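Local coordinates for protein pyrrolidone-carboxylate peptidase (Pyrococcus furiosus, PDB 1X10) that removes N-terminal pyroglutamyl (5-oxoproline) groups from polypeptides as a cysteine peptidase of the C15 family, generally sparing those followed by proline, at residues 115-129 with 194-206. The protein carries 3 engineered substitutions. Numbering follows the deposited sequence.
Sequences LPIKKIMKKLHERGI and EAVKVAIEVALEE
I120 and A199 bring their CA atoms within 5.5 Å of each other where helix 117-126 and the 194-206 part of helix 189-206 pass, their axes 9.3 Å apart and their N-to-C directions 131° from one another. The close approach falls at alanines, consistent with their small size: I120 lays CG2 on the A199 methyl, and L124 sets CD2 over A195 CA (3.6 Å) and against V198 CB. V198 and V202 point at the other helix and take up much of the space between the two. V202 directs CG1 at I120 CG1 (3.8 Å) and CG2 at K123 CB, while V198 CG1 meets the aliphatic CG of K123 at 3.6 Å. K123 lays CB and CG across both valines, its first torsion of -167° turning CG away from the backbone N; beyond the chi2 bend its NZ meets E201 OE2 through a water.

Charged pairs border this apolar seam near both ends. An extended K119 crosses E206 at about a right angle; its NZ donates to the syn lone pair of OE2 at 2.9 Å and weakly to OE1, while P116, in the N-cap position, packs CB on E206 CG. Were E206 an alanine, the K119 ammonium would probably be left without its carboxylate mate, and P116 would be likely to lose part of its cover. At the other end R127 lays one guanidinium face over V198 CG2, and NH2 forms a salt bridge with E201 OE2 (3.6 Å) and a long one with E194 OE1, so that E201 OE2 serves both R127 and the K123-bound water.

Inward, I120 rests on I78 of strand 76-83 and A199 on I165 of strand 161-167. The arrangement is that of neighbouring helices packed side by side on one face of the central mixed sheet in an alpha/beta fold, here that of the pyroglutamyl peptidases.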
ATOM      1  N   LEU A 115      23.487   8.467 -16.047  1.00 11.07           N
ATOM      2  CA  LEU A 115      24.128   8.585 -14.747  1.00 11.54           C
ATOM      3  C   LEU A 115      24.486   7.148 -14.388  1.00 12.04           C
ATOM      4  O   LEU A 115      23.856   6.206 -14.875  1.00 12.96           O
ATOM      5  CB  LEU A 115      23.150   9.129 -13.696  1.00 12.03           C
ATOM      6  CG  LEU A 115      22.641  10.567 -13.828  1.00 11.48           C
ATOM      7  CD1 LEU A 115      21.654  10.848 -12.708  1.00 11.28           C
ATOM      8  CD2 LEU A 115      23.809  11.540 -13.758  1.00 11.66           C
ATOM      9  N   PRO A 116      25.521   6.950 -13.562  1.00 12.24           N
ATOM     10  CA  PRO A 116      25.894   5.584 -13.180  1.00 12.79           C
ATOM     11  C   PRO A 116      24.908   5.174 -12.082  1.00 13.11           C
ATOM     12  O   PRO A 116      25.258   5.111 -10.903  1.00 12.69           O
ATOM     13  CB  PRO A 116      27.323   5.755 -12.671  1.00 12.48           C
ATOM     14  CG  PRO A 116      27.272   7.128 -12.027  1.00 12.54           C
ATOM     15  CD  PRO A 116      26.479   7.938 -13.034  1.00 12.45           C
ATOM     16  N   ILE A 117      23.669   4.899 -12.487  1.00 13.69           N
ATOM     17  CA  ILE A 117      22.609   4.571 -11.541  1.00 14.11           C
ATOM     18  C   ILE A 117      22.860   3.427 -10.570  1.00 14.80           C
ATOM     19  O   ILE A 117      22.504   3.536  -9.398  1.00 14.64           O
ATOM     20  CB  ILE A 117      21.255   4.350 -12.267  1.00 13.99           C
ATOM     21  CG1 ILE A 117      21.290   3.089 -13.126  1.00 14.52           C
ATOM     22  CG2 ILE A 117      20.940   5.563 -13.143  1.00 13.14           C
ATOM     23  CD1 ILE A 117      19.942   2.796 -13.804  1.00 15.49           C
ATOM     24  N   LYS A 118      23.466   2.336 -11.029  1.00 15.30           N
ATOM     25  CA  LYS A 118      23.733   1.222 -10.120  1.00 16.27           C
ATOM     26  C   LYS A 118      24.787   1.591  -9.070  1.00 15.73           C
ATOM     27  O   LYS A 118      24.660   1.217  -7.904  1.00 15.64           O
ATOM     28  CB  LYS A 118      24.166  -0.026 -10.901  1.00 16.87           C
ATOM     29  CG  LYS A 118      23.025  -0.711 -11.668  1.00 18.46           C
ATOM     30  CD  LYS A 118      21.886  -1.116 -10.720  1.00 20.00           C
ATOM     31  CE  LYS A 118      20.706  -1.764 -11.450  1.00 20.94           C
ATOM     32  NZ  LYS A 118      21.015  -3.114 -11.996  1.00 21.55           N
ATOM     33  N   LYS A 119      25.821   2.323  -9.477  1.00 15.57           N
ATOM     34  CA  LYS A 119      26.856   2.737  -8.532  1.00 15.59           C
ATOM     35  C   LYS A 119      26.286   3.732  -7.520  1.00 14.71           C
ATOM     36  O   LYS A 119      26.646   3.712  -6.341  1.00 13.99           O
ATOM     37  CB  LYS A 119      28.040   3.367  -9.266  1.00 16.13           C
ATOM     38  CG  LYS A 119      28.866   2.374 -10.066  1.00 17.95           C
ATOM     39  CD  LYS A 119      30.088   3.040 -10.664  1.00 19.62           C
ATOM     40  CE  LYS A 119      30.981   2.027 -11.367  1.00 21.14           C
ATOM     41  NZ  LYS A 119      32.169   2.680 -11.983  1.00 22.65           N
ATOM     42  N   ILE A 120      25.401   4.608  -7.984  1.00 14.38           N
ATOM     43  CA  ILE A 120      24.780   5.583  -7.101  1.00 13.69           C
ATOM     44  C   ILE A 120      23.940   4.838  -6.058  1.00 14.59           C
ATOM     45  O   ILE A 120      24.043   5.103  -4.863  1.00 13.75           O
ATOM     46  CB  ILE A 120      23.887   6.563  -7.903  1.00 13.81           C
ATOM     47  CG1 ILE A 120      24.771   7.461  -8.771  1.00 13.05           C
ATOM     48  CG2 ILE A 120      23.032   7.396  -6.964  1.00 13.04           C
ATOM     49  CD1 ILE A 120      24.000   8.368  -9.716  1.00 13.82           C
ATOM     50  N   MET A 121      23.121   3.893  -6.511  1.00 15.12           N
ATOM     51  CA  MET A 121      22.282   3.129  -5.594  1.00 15.83           C
ATOM     52  C   MET A 121      23.142   2.405  -4.557  1.00 16.28           C
ATOM     53  O   MET A 121      22.812   2.366  -3.370  1.00 16.05           O
ATOM     54  CB  MET A 121      21.436   2.110  -6.366  1.00 16.62           C
ATOM     55  CG  MET A 121      20.593   1.201  -5.467  1.00 17.95           C
ATOM     56  SD  MET A 121      19.424   0.114  -6.355  1.00 19.53           S
ATOM     57  CE  MET A 121      20.520  -1.241  -6.833  1.00 19.94           C
ATOM     58  N   LYS A 122      24.251   1.840  -5.015  1.00 16.60           N
ATOM     59  CA  LYS A 122      25.154   1.115  -4.136  1.00 17.17           C
ATOM     60  C   LYS A 122      25.751   2.024  -3.060  1.00 16.69           C
ATOM     61  O   LYS A 122      25.810   1.658  -1.891  1.00 16.52           O
ATOM     62  CB  LYS A 122      26.263   0.466  -4.967  1.00 18.05           C
ATOM     63  CG  LYS A 122      27.173  -0.477  -4.193  1.00 20.19           C
ATOM     64  CD  LYS A 122      28.172   0.274  -3.338  1.00 22.54           C
ATOM     65  CE  LYS A 122      29.206   1.013  -4.186  1.00 23.47           C
ATOM     66  NZ  LYS A 122      30.184   1.771  -3.349  1.00 24.49           N
ATOM     67  N   LYS A 123      26.195   3.213  -3.454  1.00 16.59           N
ATOM     68  CA  LYS A 123      26.782   4.143  -2.496  1.00 15.94           C
ATOM     69  C   LYS A 123      25.738   4.631  -1.491  1.00 15.43           C
ATOM     70  O   LYS A 123      26.021   4.765  -0.297  1.00 14.12           O
ATOM     71  CB  LYS A 123      27.402   5.339  -3.223  1.00 17.38           C
ATOM     72  CG  LYS A 123      28.291   6.192  -2.342  1.00 19.27           C
ATOM     73  CD  LYS A 123      29.459   5.368  -1.812  1.00 21.78           C
ATOM     74  CE  LYS A 123      30.362   6.192  -0.908  1.00 23.16           C
ATOM     75  NZ  LYS A 123      30.992   7.319  -1.645  1.00 25.48           N
ATOM     76  N   LEU A 124      24.528   4.905  -1.971  1.00 14.17           N
ATOM     77  CA  LEU A 124      23.466   5.356  -1.080  1.00 14.23           C
ATOM     78  C   LEU A 124      23.224   4.288  -0.017  1.00 14.17           C
ATOM     79  O   LEU A 124      23.105   4.599   1.168  1.00 14.14           O
ATOM     80  CB  LEU A 124      22.179   5.631  -1.875  1.00 13.46           C
ATOM     81  CG  LEU A 124      22.252   6.857  -2.799  1.00 13.82           C
ATOM     82  CD1 LEU A 124      20.973   6.973  -3.616  1.00 12.78           C
ATOM     83  CD2 LEU A 124      22.470   8.114  -1.960  1.00 12.89           C
ATOM     84  N   HIS A 125      23.168   3.027  -0.443  1.00 14.44           N
ATOM     85  CA  HIS A 125      22.955   1.918   0.485  1.00 15.27           C
ATOM     86  C   HIS A 125      24.070   1.851   1.532  1.00 16.25           C
ATOM     87  O   HIS A 125      23.821   1.567   2.702  1.00 15.67           O
ATOM     88  CB  HIS A 125      22.877   0.597  -0.280  1.00 15.30           C
ATOM     89  CG  HIS A 125      21.630   0.445  -1.096  1.00 15.31           C
ATOM     90  ND1 HIS A 125      21.347  -0.693  -1.818  1.00 16.34           N
ATOM     91  CD2 HIS A 125      20.579   1.278  -1.283  1.00 15.65           C
ATOM     92  CE1 HIS A 125      20.174  -0.559  -2.412  1.00 16.22           C
ATOM     93  NE2 HIS A 125      19.687   0.629  -2.103  1.00 16.04           N
ATOM     94  N   GLU A 126      25.300   2.111   1.104  1.00 17.60           N
ATOM     95  CA  GLU A 126      26.431   2.093   2.023  1.00 18.68           C
ATOM     96  C   GLU A 126      26.306   3.227   3.031  1.00 18.75           C
ATOM     97  O   GLU A 126      26.841   3.147   4.134  1.00 18.51           O
ATOM     98  CB  GLU A 126      27.741   2.216   1.248  1.00 19.40           C
ATOM     99  CG  GLU A 126      28.046   0.987   0.410  1.00 21.45           C
ATOM    100  CD  GLU A 126      29.296   1.135  -0.430  1.00 22.66           C
ATOM    101  OE1 GLU A 126      29.689   0.141  -1.071  1.00 24.02           O
ATOM    102  OE2 GLU A 126      29.884   2.239  -0.457  1.00 23.58           O
ATOM    103  N   ARG A 127      25.594   4.282   2.641  1.00 18.51           N
ATOM    104  CA  ARG A 127      25.373   5.434   3.507  1.00 19.04           C
ATOM    105  C   ARG A 127      24.131   5.224   4.372  1.00 18.06           C
ATOM    106  O   ARG A 127      23.760   6.098   5.153  1.00 17.86           O
ATOM    107  CB  ARG A 127      25.187   6.702   2.671  1.00 20.90           C
ATOM    108  CG  ARG A 127      26.455   7.246   2.031  1.00 23.88           C
ATOM    109  CD  ARG A 127      27.380   7.851   3.078  1.00 26.15           C
ATOM    110  NE  ARG A 127      27.924   9.131   2.635  1.00 29.20           N
ATOM    111  CZ  ARG A 127      28.747   9.281   1.600  1.00 30.33           C
ATOM    112  NH1 ARG A 127      29.131   8.226   0.894  1.00 31.13           N
ATOM    113  NH2 ARG A 127      29.185  10.489   1.266  1.00 31.67           N
ATOM    114  N   GLY A 128      23.488   4.070   4.219  1.00 16.68           N
ATOM    115  CA  GLY A 128      22.296   3.779   4.996  1.00 15.86           C
ATOM    116  C   GLY A 128      21.077   4.516   4.470  1.00 15.39           C
ATOM    117  O   GLY A 128      20.118   4.769   5.204  1.00 14.88           O
ATOM    118  N   ILE A 129      21.114   4.867   3.190  1.00 14.33           N
ATOM    119  CA  ILE A 129      19.999   5.573   2.568  1.00 14.27           C
ATOM    120  C   ILE A 129      19.213   4.637   1.647  1.00 14.18           C
ATOM    121  O   ILE A 129      19.720   4.188   0.619  1.00 14.03           O
ATOM    122  CB  ILE A 129      20.499   6.774   1.740  1.00 14.54           C
ATOM    123  CG1 ILE A 129      21.239   7.761   2.648  1.00 14.07           C
ATOM    124  CG2 ILE A 129      19.321   7.453   1.042  1.00 14.15           C
ATOM    125  CD1 ILE A 129      21.831   8.950   1.920  1.00 14.11           C
ATOM    126  N   GLU A 194      21.235  14.769   1.174  1.00 13.17           N
ATOM    127  CA  GLU A 194      22.480  14.008   1.162  1.00 13.34           C
ATOM    128  C   GLU A 194      22.490  13.008   0.007  1.00 12.45           C
ATOM    129  O   GLU A 194      23.528  12.773  -0.612  1.00 11.89           O
ATOM    130  CB  GLU A 194      22.672  13.272   2.495  1.00 14.64           C
ATOM    131  CG  GLU A 194      23.953  12.444   2.563  1.00 17.56           C
ATOM    132  CD  GLU A 194      25.215  13.295   2.586  1.00 19.42           C
ATOM    133  OE1 GLU A 194      26.321  12.723   2.450  1.00 21.36           O
ATOM    134  OE2 GLU A 194      25.110  14.532   2.746  1.00 20.61           O
ATOM    135  N   ALA A 195      21.332  12.423  -0.280  1.00 11.55           N
ATOM    136  CA  ALA A 195      21.220  11.463  -1.370  1.00 11.40           C
ATOM    137  C   ALA A 195      21.621  12.125  -2.688  1.00 11.09           C
ATOM    138  O   ALA A 195      22.355  11.541  -3.479  1.00 10.48           O
ATOM    139  CB  ALA A 195      19.782  10.924  -1.460  1.00 11.06           C
ATOM    140  N   VAL A 196      21.134  13.342  -2.921  1.00 11.30           N
ATOM    141  CA  VAL A 196      21.464  14.065  -4.144  1.00 11.70           C
ATOM    142  C   VAL A 196      22.958  14.407  -4.169  1.00 12.35           C
ATOM    143  O   VAL A 196      23.600  14.316  -5.211  1.00 11.43           O
ATOM    144  CB  VAL A 196      20.621  15.365  -4.274  1.00 11.33           C
ATOM    145  CG1 VAL A 196      21.042  16.148  -5.516  1.00 10.68           C
ATOM    146  CG2 VAL A 196      19.142  15.010  -4.366  1.00 11.40           C
ATOM    147  N   LYS A 197      23.509  14.795  -3.020  1.00 13.31           N
ATOM    148  CA  LYS A 197      24.929  15.122  -2.943  1.00 13.90           C
ATOM    149  C   LYS A 197      25.744  13.880  -3.292  1.00 14.02           C
ATOM    150  O   LYS A 197      26.733  13.955  -4.020  1.00 14.21           O
ATOM    151  CB  LYS A 197      25.312  15.599  -1.537  1.00 15.20           C
ATOM    152  CG  LYS A 197      24.801  16.982  -1.174  1.00 17.36           C
ATOM    153  CD  LYS A 197      25.329  17.417   0.192  1.00 18.99           C
ATOM    154  CE  LYS A 197      24.732  18.757   0.612  1.00 20.10           C
ATOM    155  NZ  LYS A 197      25.136  19.159   1.994  1.00 20.96           N
ATOM    156  N   VAL A 198      25.323  12.734  -2.768  1.00 13.58           N
ATOM    157  CA  VAL A 198      26.015  11.483  -3.046  1.00 13.83           C
ATOM    158  C   VAL A 198      25.977  11.146  -4.536  1.00 13.23           C
ATOM    159  O   VAL A 198      26.979  10.723  -5.109  1.00 13.51           O
ATOM    160  CB  VAL A 198      25.403  10.318  -2.253  1.00 14.04           C
ATOM    161  CG1 VAL A 198      26.001   8.996  -2.726  1.00 14.22           C
ATOM    162  CG2 VAL A 198      25.665  10.519  -0.757  1.00 14.38           C
ATOM    163  N   ALA A 199      24.818  11.336  -5.162  1.00 13.12           N
ATOM    164  CA  ALA A 199      24.668  11.056  -6.586  1.00 12.32           C
ATOM    165  C   ALA A 199      25.642  11.909  -7.393  1.00 12.24           C
ATOM    166  O   ALA A 199      26.260  11.432  -8.351  1.00 11.89           O
ATOM    167  CB  ALA A 199      23.230  11.341  -7.031  1.00 12.42           C
ATOM    168  N   ILE A 200      25.770  13.175  -7.014  1.00 12.37           N
ATOM    169  CA  ILE A 200      26.677  14.087  -7.707  1.00 12.72           C
ATOM    170  C   ILE A 200      28.123  13.601  -7.568  1.00 13.32           C
ATOM    171  O   ILE A 200      28.870  13.534  -8.546  1.00 12.93           O
ATOM    172  CB  ILE A 200      26.568  15.525  -7.133  1.00 13.08           C
ATOM    173  CG1 ILE A 200      25.161  16.078  -7.371  1.00 11.67           C
ATOM    174  CG2 ILE A 200      27.607  16.425  -7.785  1.00 12.69           C
ATOM    175  CD1 ILE A 200      24.894  17.393  -6.676  1.00 12.31           C
ATOM    176  N   GLU A 201      28.509  13.255  -6.345  1.00 14.13           N
ATOM    177  CA  GLU A 201      29.856  12.770  -6.069  1.00 15.26           C
ATOM    178  C   GLU A 201      30.177  11.526  -6.891  1.00 14.99           C
ATOM    179  O   GLU A 201      31.247  11.430  -7.503  1.00 14.56           O
ATOM    180  CB  GLU A 201      30.001  12.452  -4.579  1.00 16.76           C
ATOM    181  CG  GLU A 201      29.804  13.659  -3.679  1.00 19.94           C
ATOM    182  CD  GLU A 201      29.716  13.298  -2.204  1.00 21.99           C
ATOM    183  OE1 GLU A 201      29.562  14.229  -1.388  1.00 23.57           O
ATOM    184  OE2 GLU A 201      29.794  12.096  -1.857  1.00 23.45           O
ATOM    185  N   VAL A 202      29.244  10.578  -6.912  1.00 14.91           N
ATOM    186  CA  VAL A 202      29.442   9.343  -7.664  1.00 15.31           C
ATOM    187  C   VAL A 202      29.515   9.621  -9.170  1.00 15.75           C
ATOM    188  O   VAL A 202      30.325   9.016  -9.877  1.00 15.12           O
ATOM    189  CB  VAL A 202      28.311   8.334  -7.372  1.00 15.14           C
ATOM    190  CG1 VAL A 202      28.493   7.080  -8.222  1.00 15.05           C
ATOM    191  CG2 VAL A 202      28.311   7.979  -5.881  1.00 15.43           C
ATOM    192  N   ALA A 203      28.680  10.533  -9.657  1.00 16.08           N
ATOM    193  CA  ALA A 203      28.691  10.875 -11.074  1.00 17.37           C
ATOM    194  C   ALA A 203      30.047  11.487 -11.426  1.00 18.75           C
ATOM    195  O   ALA A 203      30.689  11.088 -12.403  1.00 18.48           O
ATOM    196  CB  ALA A 203      27.568  11.862 -11.395  1.00 17.00           C
ATOM    197  N   LEU A 204      30.485  12.451 -10.621  1.00 19.97           N
ATOM    198  CA  LEU A 204      31.764  13.113 -10.849  1.00 22.25           C
ATOM    199  C   LEU A 204      32.921  12.121 -10.880  1.00 24.54           C
ATOM    200  O   LEU A 204      33.770  12.170 -11.770  1.00 24.16           O
ATOM    201  CB  LEU A 204      32.020  14.163  -9.765  1.00 21.89           C
ATOM    202  CG  LEU A 204      31.199  15.452  -9.853  1.00 20.85           C
ATOM    203  CD1 LEU A 204      31.362  16.248  -8.570  1.00 20.54           C
ATOM    204  CD2 LEU A 204      31.654  16.267 -11.059  1.00 20.68           C
ATOM    205  N   GLU A 205      32.954  11.219  -9.907  1.00 27.50           N
ATOM    206  CA  GLU A 205      34.013  10.219  -9.839  1.00 31.29           C
ATOM    207  C   GLU A 205      33.994   9.326 -11.073  1.00 33.42           C
ATOM    208  O   GLU A 205      35.029   8.813 -11.503  1.00 32.75           O
ATOM    209  CB  GLU A 205      33.846   9.365  -8.583  1.00 32.31           C
ATOM    210  CG  GLU A 205      34.096  10.121  -7.291  1.00 34.77           C
ATOM    211  CD  GLU A 205      33.756   9.298  -6.060  1.00 36.31           C
ATOM    212  OE1 GLU A 205      34.235   8.148  -5.961  1.00 37.08           O
ATOM    213  OE2 GLU A 205      33.014   9.804  -5.189  1.00 37.36           O
ATOM    214  N   GLU A 206      32.806   9.148 -11.640  1.00 35.97           N
ATOM    215  CA  GLU A 206      32.643   8.317 -12.821  1.00 39.19           C
ATOM    216  C   GLU A 206      33.311   8.970 -14.027  1.00 41.03           C
ATOM    217  O   GLU A 206      33.902   8.286 -14.859  1.00 41.08           O
ATOM    218  CB  GLU A 206      31.155   8.093 -13.098  1.00 39.72           C
ATOM    219  CG  GLU A 206      30.863   6.938 -14.041  1.00 40.79           C
ATOM    220  CD  GLU A 206      31.288   5.592 -13.475  1.00 41.41           C
ATOM    221  OE1 GLU A 206      31.099   4.572 -14.171  1.00 41.77           O
ATOM    222  OE2 GLU A 206      31.811   5.549 -12.338  1.00 41.86           O
TER
HETATM  223  O   HOH W   1      29.919   9.525  -2.443  1.00 24.25           O